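Local coordinates for uridylate-specific endoribonuclease nsp11 (Prrsv 16244b, PDB 5EYI), which probably cleaves viral RNA at uridylates as an endoribonuclease, degrading polyuridine-containing RNA and so blunting host double-stranded RNA sensing and interferon induction, at residues A[6-11]-A[109-114]; A[39-42]-A[47-50]; A[140-145]-A[150-155]; A[199-204]-A[210-215]. The protein carries 1 engineered substitution. All blocks are in the same frame, centred on the assembly; numbering follows the deposited sequence.

Contact 1 of 4, residues A[6-11]-A[109-114]; sequences SPLPKV and RIEVDC
A buried salt bridge between Lys-10 and Glu-111 joins the start of helix 9-14, in the N-terminal region of nsp11, to the short helix 109-112 of the NendoU region. The two side chains approach from opposite directions. Lys-10 takes the tight first torsion, with CG between its backbone N and carbonyl carbon (chi1 63°), and beyond CG the chain runs fully extended until NZ lies 2.9 Å from OE2 of Glu-111. The oxygen receives it on its syn lone pair, the side facing OE1. Glu-111 folds at its second torsion, which turns the carboxylate toward Lys-10. A water ties the same two groups together again, accepting from Lys-10 NZ and donating to Glu-111 OE1 at 2.6 Å, so both carboxylate oxygens are engaged and the rotation of the group is probably restricted. The ammonium group has a further partner in the carbonyl oxygen of Glu-160. Beside the charged pair, Leu-8, at the N-cap position of its helix, sets CD1 3.8 Å from Glu-111 OE1, and Val-77 of strand 76-78 packs against Leu-8 and Glu-111. Helix 109-112 ends in a Schellman motif with Asp-113 at positive phi, where Cys-114 N bonds to Arg-109 O and Asp-113 N to Ile-110 O. A second water donates to Glu-111 OE2 at 2.9 Å and makes a weak bond with Lys-10 N.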
loop_
_atom_site.group_PDB
_atom_site.type_symbol
_atom_site.label_atom_id
_atom_site.label_comp_id
_atom_site.label_asym_id
_atom_site.label_seq_id
_atom_site.Cartn_x
_atom_site.Cartn_y
_atom_site.Cartn_z
ATOM N N SER A 6 -27.990 -3.982 16.449
ATOM C CA SER A 6 -27.466 -2.624 16.433
ATOM C C SER A 6 -25.964 -2.684 16.201
ATOM O O SER A 6 -25.350 -3.732 16.427
ATOM C CB SER A 6 -27.782 -1.914 17.752
ATOM O OG SER A 6 -27.584 -2.766 18.861
ATOM N N PRO A 7 -25.373 -1.567 15.734
ATOM C CA PRO A 7 -23.956 -1.581 15.429
ATOM C C PRO A 7 -23.080 -1.695 16.649
ATOM O O PRO A 7 -23.475 -1.299 17.765
ATOM C CB PRO A 7 -23.718 -0.225 14.747
ATOM C CG PRO A 7 -24.830 0.637 15.218
ATOM C CD PRO A 7 -26.000 -0.289 15.343
ATOM N N LEU A 8 -21.887 -2.236 16.418
ATOM C CA LEU A 8 -20.794 -2.124 17.384
ATOM C C LEU A 8 -20.505 -0.626 17.568
ATOM O O LEU A 8 -20.666 0.141 16.618
ATOM C CB LEU A 8 -19.547 -2.854 16.878
ATOM C CG LEU A 8 -19.695 -4.374 16.663
ATOM C CD1 LEU A 8 -18.488 -4.923 15.928
ATOM C CD2 LEU A 8 -19.884 -5.093 17.981
ATOM N N PRO A 9 -20.103 -0.197 18.784
ATOM C CA PRO A 9 -19.975 1.261 19.000
ATOM C C PRO A 9 -19.147 2.017 17.957
ATOM O O PRO A 9 -19.567 3.072 17.486
ATOM C CB PRO A 9 -19.355 1.354 20.394
ATOM C CG PRO A 9 -19.858 0.133 21.098
ATOM C CD PRO A 9 -19.982 -0.946 20.051
ATOM N N LYS A 10 -18.011 1.444 17.579
ATOM C CA LYS A 10 -17.098 2.059 16.611
ATOM C C LYS A 10 -17.712 2.429 15.257
ATOM O O LYS A 10 -17.305 3.427 14.669
ATOM C CB LYS A 10 -15.873 1.176 16.395
ATOM C CG LYS A 10 -16.154 -0.199 15.800
ATOM C CD LYS A 10 -14.982 -1.126 16.029
ATOM C CE LYS A 10 -15.320 -2.533 15.582
ATOM N NZ LYS A 10 -14.197 -3.459 15.877
ATOM N N VAL A 11 -18.670 1.635 14.768
ATOM C CA VAL A 11 -19.339 1.910 13.491
ATOM C C VAL A 11 -20.076 3.245 13.570
ATOM O O VAL A 11 -19.922 4.103 12.687
ATOM C CB VAL A 11 -20.325 0.779 13.095
ATOM C CG1 VAL A 11 -21.317 1.231 12.037
ATOM C CG2 VAL A 11 -19.566 -0.441 12.593
ATOM N N ARG A 109 -15.375 -9.976 16.310
ATOM C CA ARG A 109 -14.467 -10.945 16.941
ATOM C C ARG A 109 -13.586 -10.322 18.016
ATOM O O ARG A 109 -13.333 -10.946 19.063
ATOM C CB ARG A 109 -13.600 -11.640 15.898
ATOM C CG ARG A 109 -14.329 -12.789 15.242
ATOM C CD ARG A 109 -13.470 -13.470 14.213
ATOM N NE ARG A 109 -13.352 -12.691 12.992
ATOM C CZ ARG A 109 -12.760 -13.125 11.883
ATOM N NH1 ARG A 109 -12.249 -14.358 11.837
ATOM N NH2 ARG A 109 -12.697 -12.334 10.815
ATOM N N ILE A 110 -13.116 -9.106 17.755
ATOM C CA ILE A 110 -12.350 -8.369 18.763
ATOM C C ILE A 110 -13.184 -8.159 20.046
ATOM O O ILE A 110 -12.707 -8.431 21.138
ATOM C CB ILE A 110 -11.799 -7.039 18.196
ATOM C CG1 ILE A 110 -10.649 -7.331 17.225
ATOM C CG2 ILE A 110 -11.295 -6.121 19.304
ATOM C CD1 ILE A 110 -10.371 -6.209 16.249
ATOM N N GLU A 111 -14.437 -7.735 19.903
ATOM C CA GLU A 111 -15.252 -7.380 21.068
ATOM C C GLU A 111 -15.573 -8.599 21.929
ATOM O O GLU A 111 -15.553 -8.492 23.150
ATOM C CB GLU A 111 -16.529 -6.633 20.679
ATOM C CG GLU A 111 -16.310 -5.174 20.266
ATOM C CD GLU A 111 -15.753 -5.016 18.855
ATOM O OE1 GLU A 111 -15.576 -6.034 18.140
ATOM O OE2 GLU A 111 -15.481 -3.864 18.462
ATOM N N VAL A 112 -15.844 -9.749 21.311
ATOM C CA VAL A 112 -16.088 -10.985 22.085
ATOM C C VAL A 112 -14.833 -11.801 22.362
ATOM O O VAL A 112 -14.914 -12.782 23.081
ATOM C CB VAL A 112 -17.174 -11.897 21.461
ATOM C CG1 VAL A 112 -18.434 -11.100 21.199
ATOM C CG2 VAL A 112 -16.707 -12.577 20.188
ATOM N N ASP A 113 -13.693 -11.392 21.801
ATOM C CA ASP A 113 -12.414 -12.101 21.913
ATOM C C ASP A 113 -12.439 -13.499 21.288
ATOM O O ASP A 113 -11.811 -14.433 21.795
ATOM C CB ASP A 113 -11.928 -12.159 23.377
ATOM C CG ASP A 113 -10.426 -12.384 23.490
ATOM O OD1 ASP A 113 -9.666 -11.945 22.604
ATOM O OD2 ASP A 113 -10.002 -13.006 24.474
ATOM N N CYS A 114 -13.160 -13.636 20.180
ATOM C CA CYS A 114 -13.115 -14.860 19.400
ATOM C C CYS A 114 -12.013 -14.730 18.362
ATOM O O CYS A 114 -12.083 -13.859 17.497
ATOM C CB CYS A 114 -14.439 -15.118 18.702
ATOM S SG CYS A 114 -14.398 -16.627 17.707
HETATM O O HOH W 1 -15.000 -6.013 15.651
HETATM O O HOH W 2 -16.723 -1.262 19.024
#

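Contact 2 of 4, residues A[39-42]-A[47-50]; sequences VVTT and KWPD
With CG of Trp-48 turned beside its backbone N (chi1 -48°), the indole reaches over to Val-39 and Thr-41, whose side chains it crosses at about a right angle. Val-39 holds CG2 between its own N and carbonyl carbon, and this methyl meets Trp-48 CB at 3.9 Å and lies obliquely to the ring, near CE3. Further along the strand, Thr-41 places OG1 opposite its backbone N (chi1 -175°), at the edge of the six-membered ring and 3.6 Å from Trp-48 CZ3. The hydroxyl itself hydrogen-bonds to Asp-22 and to the backbone N of Gln-43. The backbones are linked where Val-39 N donates to Asp-50 O over 3.1 Å, while Asp-50 OD1 accepts from Lys-94 N. Pro-21 and Ala-34 pack against the indole from other loops. The contact closes the connection between strand 39-41 and strand 51-55, which pair in parallel in the N-terminal region. One backbone bond and the packing of Val-39 and Thr-41 against Trp-48 thus hold the connecting loop back against the strand it leaves. Because the Thr-41 hydroxyl makes its polar bonds to other protein groups, it can sit against the indole edge without needing a hydrogen bond from the ring.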
loop_
_atom_site.group_PDB
_atom_site.type_symbol
_atom_site.label_atom_id
_atom_site.label_comp_id
_atom_site.label_asym_id
_atom_site.label_seq_id
_atom_site.Cartn_x
_atom_site.Cartn_y
_atom_site.Cartn_z
ATOM N N VAL A 39 -28.118 11.259 17.210
ATOM C CA VAL A 39 -28.400 10.084 18.035
ATOM C C VAL A 39 -28.407 8.803 17.199
ATOM O O VAL A 39 -28.946 8.771 16.107
ATOM C CB VAL A 39 -29.717 10.228 18.834
ATOM C CG1 VAL A 39 -29.527 11.185 20.006
ATOM C CG2 VAL A 39 -30.868 10.681 17.943
ATOM N N VAL A 40 -27.772 7.764 17.730
ATOM C CA VAL A 40 -27.838 6.430 17.163
ATOM C C VAL A 40 -28.924 5.713 17.951
ATOM O O VAL A 40 -28.983 5.818 19.179
ATOM C CB VAL A 40 -26.482 5.681 17.188
ATOM C CG1 VAL A 40 -25.871 5.604 18.586
ATOM C CG2 VAL A 40 -26.636 4.282 16.592
ATOM N N THR A 41 -29.798 5.016 17.240
ATOM C CA THR A 41 -31.050 4.550 17.815
ATOM C C THR A 41 -31.662 3.452 16.952
ATOM O O THR A 41 -31.281 3.291 15.788
ATOM C CB THR A 41 -32.050 5.724 17.942
ATOM O OG1 THR A 41 -33.241 5.289 18.610
ATOM C CG2 THR A 41 -32.408 6.315 16.563
ATOM N N THR A 42 -32.599 2.695 17.529
ATOM C CA THR A 42 -33.444 1.788 16.739
ATOM C C THR A 42 -34.846 2.358 16.518
ATOM O O THR A 42 -35.675 1.703 15.884
ATOM C CB THR A 42 -33.537 0.371 17.345
ATOM O OG1 THR A 42 -34.169 0.426 18.622
ATOM C CG2 THR A 42 -32.167 -0.229 17.496
ATOM N N LYS A 47 -38.856 13.409 15.307
ATOM C CA LYS A 47 -38.472 14.489 16.216
ATOM C C LYS A 47 -36.951 14.620 16.409
ATOM O O LYS A 47 -36.498 15.626 16.949
ATOM C CB LYS A 47 -39.157 14.332 17.580
ATOM C CG LYS A 47 -40.672 14.423 17.503
ATOM C CD LYS A 47 -41.330 14.406 18.874
ATOM C CE LYS A 47 -41.274 13.034 19.523
ATOM N NZ LYS A 47 -42.431 12.831 20.440
ATOM N N TRP A 48 -36.176 13.612 15.995
ATOM C CA TRP A 48 -34.711 13.641 16.087
ATOM C C TRP A 48 -34.114 13.783 14.687
ATOM O O TRP A 48 -33.813 12.783 14.043
ATOM C CB TRP A 48 -34.198 12.367 16.778
ATOM C CG TRP A 48 -34.931 12.034 18.050
ATOM C CD1 TRP A 48 -35.578 12.905 18.892
ATOM C CD2 TRP A 48 -35.086 10.736 18.627
ATOM N NE1 TRP A 48 -36.137 12.223 19.940
ATOM C CE2 TRP A 48 -35.852 10.890 19.805
ATOM C CE3 TRP A 48 -34.660 9.452 18.258
ATOM C CZ2 TRP A 48 -36.189 9.810 20.623
ATOM C CZ3 TRP A 48 -35.004 8.373 19.076
ATOM C CH2 TRP A 48 -35.761 8.563 20.242
ATOM N N PRO A 49 -33.925 15.033 14.214
ATOM C CA PRO A 49 -33.571 15.229 12.803
ATOM C C PRO A 49 -32.200 14.723 12.389
ATOM O O PRO A 49 -32.005 14.423 11.218
ATOM C CB PRO A 49 -33.668 16.750 12.616
ATOM C CG PRO A 49 -33.455 17.313 13.974
ATOM C CD PRO A 49 -34.031 16.317 14.935
ATOM N N ASP A 50 -31.252 14.656 13.318
ATOM C CA ASP A 50 -29.950 14.053 13.044
ATOM C C ASP A 50 -29.919 12.738 13.798
ATOM O O ASP A 50 -29.813 12.710 15.021
ATOM C CB ASP A 50 -28.828 14.998 13.459
ATOM C CG ASP A 50 -28.961 16.357 12.795
ATOM O OD1 ASP A 50 -28.718 16.448 11.578
ATOM O OD2 ASP A 50 -29.349 17.330 13.477
#

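Contact 3 of 4, residues A[140-145]-A[150-155]; sequences TTVGGC and SRYLPR. With SO4 (sulfate ion), chain C.
Cys-145 meets the 150-155 segment with its whole short side chain. Its CB lies 3.9 Å from Ser-150 CB and close to CD2 of Leu-153, while SG, beside the backbone N (chi1 -63°), enters the bend made by Arg-151 and Tyr-152. There the sulfur lies 3.2 Å from Arg-151 O and meets the Tyr-152 ring at its edge, 3.7 Å from CD2, in a sulfur-aromatic contact. The same CD2 is touched by Val-142 CG2 at 3.6 Å, so strand 141-143 and the turn after it both reach this ring atom. Arg-151 CB covers a face of the ring, over its centre. From there the Arg-151 chain extends away to a sulfate, probably from the crystallisation liquor, which NE grips through O3 at 3.0 Å and NH2 through O4 at 2.9 Å, the anion lying at the guanidinium edge. Ser-150 OG packs near the Cys-145 carbonyl carbon and bonds to the backbone oxygens of Phe-133 and His-147. Val-142 also touches Ala-175, an engineered residue at a predicted active-site position. Gly-144, at positive phi, passes close to the predicted active-site residues His-131 and His-146, consistent with the turn lining the predicted NendoU active site.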
loop_
_atom_site.group_PDB
_atom_site.type_symbol
_atom_site.label_atom_id
_atom_site.label_comp_id
_atom_site.label_asym_id
_atom_site.label_seq_id
_atom_site.Cartn_x
_atom_site.Cartn_y
_atom_site.Cartn_z
ATOM N N THR A 140 15.040 -11.525 15.689
ATOM C CA THR A 140 14.318 -10.885 16.797
ATOM C C THR A 140 13.083 -10.081 16.338
ATOM O O THR A 140 12.523 -9.297 17.111
ATOM C CB THR A 140 15.247 -9.949 17.608
ATOM O OG1 THR A 140 15.763 -8.913 16.764
ATOM C CG2 THR A 140 16.392 -10.736 18.231
ATOM N N THR A 141 12.644 -10.287 15.100
ATOM C CA THR A 141 11.550 -9.501 14.559
ATOM C C THR A 141 10.383 -10.401 14.191
ATOM O O THR A 141 10.554 -11.394 13.483
ATOM C CB THR A 141 12.024 -8.687 13.356
ATOM O OG1 THR A 141 13.068 -7.809 13.796
ATOM C CG2 THR A 141 10.876 -7.848 12.764
ATOM N N VAL A 142 9.198 -10.060 14.700
ATOM C CA VAL A 142 7.976 -10.724 14.247
ATOM C C VAL A 142 7.375 -9.834 13.170
ATOM O O VAL A 142 7.299 -8.611 13.326
ATOM C CB VAL A 142 6.971 -11.139 15.369
ATOM C CG1 VAL A 142 7.074 -10.285 16.609
ATOM C CG2 VAL A 142 5.527 -11.167 14.861
ATOM N N GLY A 143 6.996 -10.468 12.065
ATOM C CA GLY A 143 6.356 -9.801 10.942
ATOM C C GLY A 143 4.935 -10.302 10.778
ATOM O O GLY A 143 4.618 -11.437 11.141
ATOM N N GLY A 144 4.081 -9.423 10.275
ATOM C CA GLY A 144 2.794 -9.801 9.719
ATOM C C GLY A 144 1.733 -10.443 10.608
ATOM O O GLY A 144 1.152 -11.468 10.259
ATOM N N CYS A 145 1.430 -9.820 11.725
ATOM C CA CYS A 145 0.366 -10.307 12.590
ATOM C C CYS A 145 -0.775 -9.322 12.539
ATOM O O CYS A 145 -1.100 -8.681 13.534
ATOM C CB CYS A 145 0.905 -10.449 14.002
ATOM S SG CYS A 145 2.201 -11.678 14.049
ATOM N N SER A 150 -4.274 -14.034 13.913
ATOM C CA SER A 150 -2.821 -14.171 13.763
ATOM C C SER A 150 -2.144 -14.738 15.008
ATOM O O SER A 150 -2.716 -14.790 16.097
ATOM C CB SER A 150 -2.165 -12.829 13.411
ATOM O OG SER A 150 -2.692 -12.287 12.213
ATOM N N ARG A 151 -0.903 -15.156 14.822
ATOM C CA ARG A 151 -0.054 -15.566 15.937
ATOM C C ARG A 151 0.486 -14.362 16.696
ATOM O O ARG A 151 0.368 -13.212 16.245
ATOM C CB ARG A 151 1.109 -16.389 15.428
ATOM C CG ARG A 151 0.699 -17.743 14.906
ATOM C CD ARG A 151 1.871 -18.393 14.203
ATOM N NE ARG A 151 1.562 -19.738 13.732
ATOM C CZ ARG A 151 2.183 -20.357 12.721
ATOM N NH1 ARG A 151 3.168 -19.766 12.046
ATOM N NH2 ARG A 151 1.800 -21.585 12.369
ATOM N N TYR A 152 1.057 -14.656 17.865
ATOM C CA TYR A 152 1.851 -13.711 18.653
ATOM C C TYR A 152 1.058 -12.520 19.247
ATOM O O TYR A 152 1.654 -11.535 19.697
ATOM C CB TYR A 152 3.054 -13.236 17.816
ATOM C CG TYR A 152 3.784 -14.382 17.134
ATOM C CD1 TYR A 152 4.192 -15.503 17.857
ATOM C CD2 TYR A 152 4.044 -14.361 15.760
ATOM C CE1 TYR A 152 4.845 -16.560 17.241
ATOM C CE2 TYR A 152 4.694 -15.418 15.132
ATOM C CZ TYR A 152 5.086 -16.515 15.880
ATOM O OH TYR A 152 5.724 -17.570 15.281
ATOM N N LEU A 153 -0.268 -12.625 19.288
ATOM C CA LEU A 153 -1.100 -11.516 19.739
ATOM C C LEU A 153 -1.201 -11.491 21.260
ATOM O O LEU A 153 -1.111 -12.537 21.904
ATOM C CB LEU A 153 -2.506 -11.615 19.165
ATOM C CG LEU A 153 -2.631 -11.604 17.647
ATOM C CD1 LEU A 153 -4.111 -11.585 17.313
ATOM C CD2 LEU A 153 -1.891 -10.428 17.017
ATOM N N PRO A 154 -1.391 -10.292 21.842
ATOM C CA PRO A 154 -1.587 -10.187 23.292
ATOM C C PRO A 154 -3.013 -10.546 23.685
ATOM O O PRO A 154 -3.881 -10.673 22.825
ATOM C CB PRO A 154 -1.327 -8.715 23.559
ATOM C CG PRO A 154 -1.790 -8.032 22.311
ATOM C CD PRO A 154 -1.486 -8.978 21.178
ATOM N N ARG A 155 -3.258 -10.677 24.979
ATOM C CA ARG A 155 -4.594 -11.007 25.477
ATOM C C ARG A 155 -5.623 -9.873 25.326
ATOM O O ARG A 155 -6.792 -10.153 25.101
ATOM C CB ARG A 155 -4.522 -11.499 26.927
ATOM C CG ARG A 155 -4.005 -12.927 27.039
ATOM C CD ARG A 155 -3.675 -13.295 28.472
ATOM N NE ARG A 155 -4.858 -13.291 29.345
ATOM C CZ ARG A 155 -5.614 -14.349 29.660
ATOM N NH1 ARG A 155 -5.358 -15.562 29.182
ATOM N NH2 ARG A 155 -6.653 -14.185 30.471
HETATM S S SO4 C . -0.635 -21.965 15.143
HETATM O O1 SO4 C . -1.763 -22.593 15.857
HETATM O O2 SO4 C . 0.642 -22.635 15.479
HETATM O O3 SO4 C . -0.624 -20.553 15.586
HETATM O O4 SO4 C . -0.735 -22.026 13.661
#

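Contact 4 of 4, residues A[199-204]-A[210-215]; sequences KCWKMM and VRLMVW
Trp-201, Leu-212 and Val-214 form the apolar centre of a face of the beta hairpin built from strands 198-205 and 208-215 of the NendoU region. Trp-201 CB stands 4.2 Å from Leu-212 CB, and the indole presents its edge to Val-214 CG2, which comes to 4.0 Å of CD1. Lys-199 CE lies over a face of the same ring, offset toward its rim, and Tyr-191 of the same chain adds an edge-to-face contact. Farther along, the side chains of Met-203 and Val-210 cross, CG of Met-203 lying 4.0 Å from CG2 of Val-210, and Phe-222 of strand 219-223 touches both. The other side of the hairpin carries Cys-200, with SG opposite its backbone N (chi1 170°), a torsion that sends the sulfur to Met-213 SD at 3.6 Å and also to Arg-211 CD. His-193 of the second subunit packs on Arg-211 and Met-213, while Trp-215 hydrogen-bonds to Tyr-191 of that subunit, so the hairpin also takes part in the dimer interface. Toward the polar edge, the like charges of Lys-202 and Arg-211 remain apart, NZ and NH2 being 5.9 Å from each other. The strands run antiparallel at 152°, and Lys-199 with Val-214, Trp-201 with Leu-212 and Met-203 with Val-210 are the hydrogen-bonded pairs. At the last, Met-203 N donates to Val-210 O at 3.1 Å and Val-210 N to Met-203 O at 2.8 Å.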
loop_
_atom_site.group_PDB
_atom_site.type_symbol
_atom_site.label_atom_id
_atom_site.label_comp_id
_atom_site.label_asym_id
_atom_site.label_seq_id
_atom_site.Cartn_x
_atom_site.Cartn_y
_atom_site.Cartn_z
ATOM N N LYS A 199 1.002 -1.639 -3.593
ATOM C CA LYS A 199 -0.126 -0.765 -3.890
ATOM C C LYS A 199 -0.835 -0.278 -2.625
ATOM O O LYS A 199 -0.941 -1.005 -1.636
ATOM C CB LYS A 199 -1.126 -1.480 -4.796
ATOM C CG LYS A 199 -2.203 -0.553 -5.334
ATOM C CD LYS A 199 -2.926 -1.149 -6.521
ATOM C CE LYS A 199 -3.968 -0.179 -7.057
ATOM N NZ LYS A 199 -4.653 -0.725 -8.266
ATOM N N CYS A 200 -1.324 0.957 -2.690
ATOM C CA CYS A 200 -2.063 1.591 -1.606
ATOM C C CYS A 200 -3.516 1.760 -2.052
ATOM O O CYS A 200 -3.796 2.571 -2.932
ATOM C CB CYS A 200 -1.446 2.947 -1.278
ATOM S SG CYS A 200 -2.425 3.983 -0.153
ATOM N N TRP A 201 -4.423 0.979 -1.471
ATOM C CA TRP A 201 -5.850 1.105 -1.761
ATOM C C TRP A 201 -6.517 2.039 -0.750
ATOM O O TRP A 201 -6.192 1.994 0.435
ATOM C CB TRP A 201 -6.533 -0.253 -1.675
ATOM C CG TRP A 201 -6.045 -1.302 -2.618
ATOM C CD1 TRP A 201 -5.159 -2.310 -2.346
ATOM C CD2 TRP A 201 -6.453 -1.486 -3.975
ATOM N NE1 TRP A 201 -4.982 -3.106 -3.458
ATOM C CE2 TRP A 201 -5.769 -2.629 -4.469
ATOM C CE3 TRP A 201 -7.333 -0.798 -4.825
ATOM C CZ2 TRP A 201 -5.931 -3.092 -5.781
ATOM C CZ3 TRP A 201 -7.497 -1.257 -6.127
ATOM C CH2 TRP A 201 -6.799 -2.395 -6.593
ATOM N N LYS A 202 -7.449 2.873 -1.204
ATOM C CA LYS A 202 -8.295 3.659 -0.291
ATOM C C LYS A 202 -9.661 2.996 -0.169
ATOM O O LYS A 202 -10.271 2.646 -1.174
ATOM C CB LYS A 202 -8.464 5.102 -0.773
ATOM C CG LYS A 202 -7.293 6.014 -0.451
ATOM C CD LYS A 202 -7.753 7.375 0.082
ATOM C CE LYS A 202 -8.376 8.242 -1.003
ATOM N NZ LYS A 202 -8.929 9.511 -0.453
ATOM N N MET A 203 -10.131 2.808 1.057
ATOM C CA MET A 203 -11.445 2.203 1.285
ATOM C C MET A 203 -11.956 2.580 2.662
ATOM O O MET A 203 -11.316 3.338 3.393
ATOM C CB MET A 203 -11.389 0.671 1.097
ATOM C CG MET A 203 -10.430 -0.057 2.026
ATOM S SD MET A 203 -10.136 -1.777 1.543
ATOM C CE MET A 203 -11.680 -2.488 2.070
ATOM N N MET A 204 -13.136 2.086 2.993
ATOM C CA MET A 204 -13.712 2.305 4.297
ATOM C C MET A 204 -13.836 0.988 5.050
ATOM O O MET A 204 -14.116 -0.063 4.453
ATOM C CB MET A 204 -15.060 3.014 4.172
ATOM C CG MET A 204 -14.923 4.516 3.946
ATOM S SD MET A 204 -16.534 5.300 3.964
ATOM C CE MET A 204 -16.155 6.894 4.683
ATOM N N VAL A 210 -9.735 4.451 5.475
ATOM C CA VAL A 210 -8.481 3.765 5.773
ATOM C C VAL A 210 -7.740 3.544 4.478
ATOM O O VAL A 210 -8.300 3.744 3.396
ATOM C CB VAL A 210 -8.720 2.403 6.470
ATOM C CG1 VAL A 210 -9.452 2.596 7.796
ATOM C CG2 VAL A 210 -9.496 1.425 5.577
ATOM N N ARG A 211 -6.495 3.105 4.601
ATOM C CA ARG A 211 -5.702 2.664 3.472
ATOM C C ARG A 211 -5.251 1.227 3.701
ATOM O O ARG A 211 -4.871 0.868 4.807
ATOM C CB ARG A 211 -4.495 3.582 3.271
ATOM C CG ARG A 211 -4.876 5.020 2.929
ATOM C CD ARG A 211 -3.666 5.932 2.772
ATOM N NE ARG A 211 -4.054 7.346 2.733
ATOM C CZ ARG A 211 -4.309 8.119 3.795
ATOM N NH1 ARG A 211 -4.227 7.650 5.040
ATOM N NH2 ARG A 211 -4.656 9.393 3.606
ATOM N N LEU A 212 -5.317 0.407 2.660
ATOM C CA LEU A 212 -4.829 -0.967 2.713
ATOM C C LEU A 212 -3.575 -0.993 1.888
ATOM O O LEU A 212 -3.608 -0.716 0.695
ATOM C CB LEU A 212 -5.859 -1.953 2.151
ATOM C CG LEU A 212 -5.475 -3.440 2.131
ATOM C CD1 LEU A 212 -5.207 -3.988 3.530
ATOM C CD2 LEU A 212 -6.556 -4.248 1.438
ATOM N N MET A 213 -2.464 -1.306 2.530
ATOM C CA MET A 213 -1.189 -1.414 1.848
ATOM C C MET A 213 -0.980 -2.869 1.530
ATOM O O MET A 213 -1.089 -3.698 2.427
ATOM C CB MET A 213 -0.063 -0.908 2.743
ATOM C CG MET A 213 -0.351 0.444 3.380
ATOM S SD MET A 213 -1.049 1.660 2.248
ATOM C CE MET A 213 -0.644 3.136 3.166
ATOM N N VAL A 214 -0.710 -3.170 0.256
ATOM C CA VAL A 214 -0.423 -4.528 -0.185
ATOM C C VAL A 214 0.935 -4.580 -0.890
ATOM O O VAL A 214 1.191 -3.796 -1.799
ATOM C CB VAL A 214 -1.515 -5.048 -1.143
ATOM C CG1 VAL A 214 -1.175 -6.455 -1.647
ATOM C CG2 VAL A 214 -2.874 -5.022 -0.448
ATOM N N TRP A 215 1.786 -5.505 -0.453
ATOM C CA TRP A 215 2.976 -5.893 -1.188
ATOM C C TRP A 215 2.756 -7.274 -1.796
ATOM O O TRP A 215 2.594 -8.267 -1.068
ATOM C CB TRP A 215 4.196 -5.911 -0.284
ATOM C CG TRP A 215 4.764 -4.566 -0.063
ATOM C CD1 TRP A 215 5.812 -4.013 -0.723
ATOM C CD2 TRP A 215 4.317 -3.588 0.880
ATOM N NE1 TRP A 215 6.062 -2.752 -0.246
ATOM C CE2 TRP A 215 5.157 -2.463 0.739
ATOM C CE3 TRP A 215 3.296 -3.558 1.838
ATOM C CZ2 TRP A 215 5.008 -1.313 1.516
ATOM C CZ3 TRP A 215 3.144 -2.415 2.605
ATOM C CH2 TRP A 215 3.998 -1.306 2.440
#

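Overall arrangement
From the N terminus, residues 6-11 open the longest loop, which contact 1 closes only at 109-114 and which ties the N-terminal region to the NendoU region. Contact 2 closes a short loop within that span, at the far end of the N-terminal region, and meets contact 1 where Pro-7 packs on Val-40. Contact 3, another short closure, joins strand 141-143 to the loop leading to strand 163-169; it touches contact 1 through Asp-113 and Arg-155 and lies across the chain's centre from contact 2, their centres about 41 Å apart. Contact 4 pairs strands 198-205 and 208-215, like contact 3 within the NendoU region. Contacts 1, 3 and 4 follow in series without crossing.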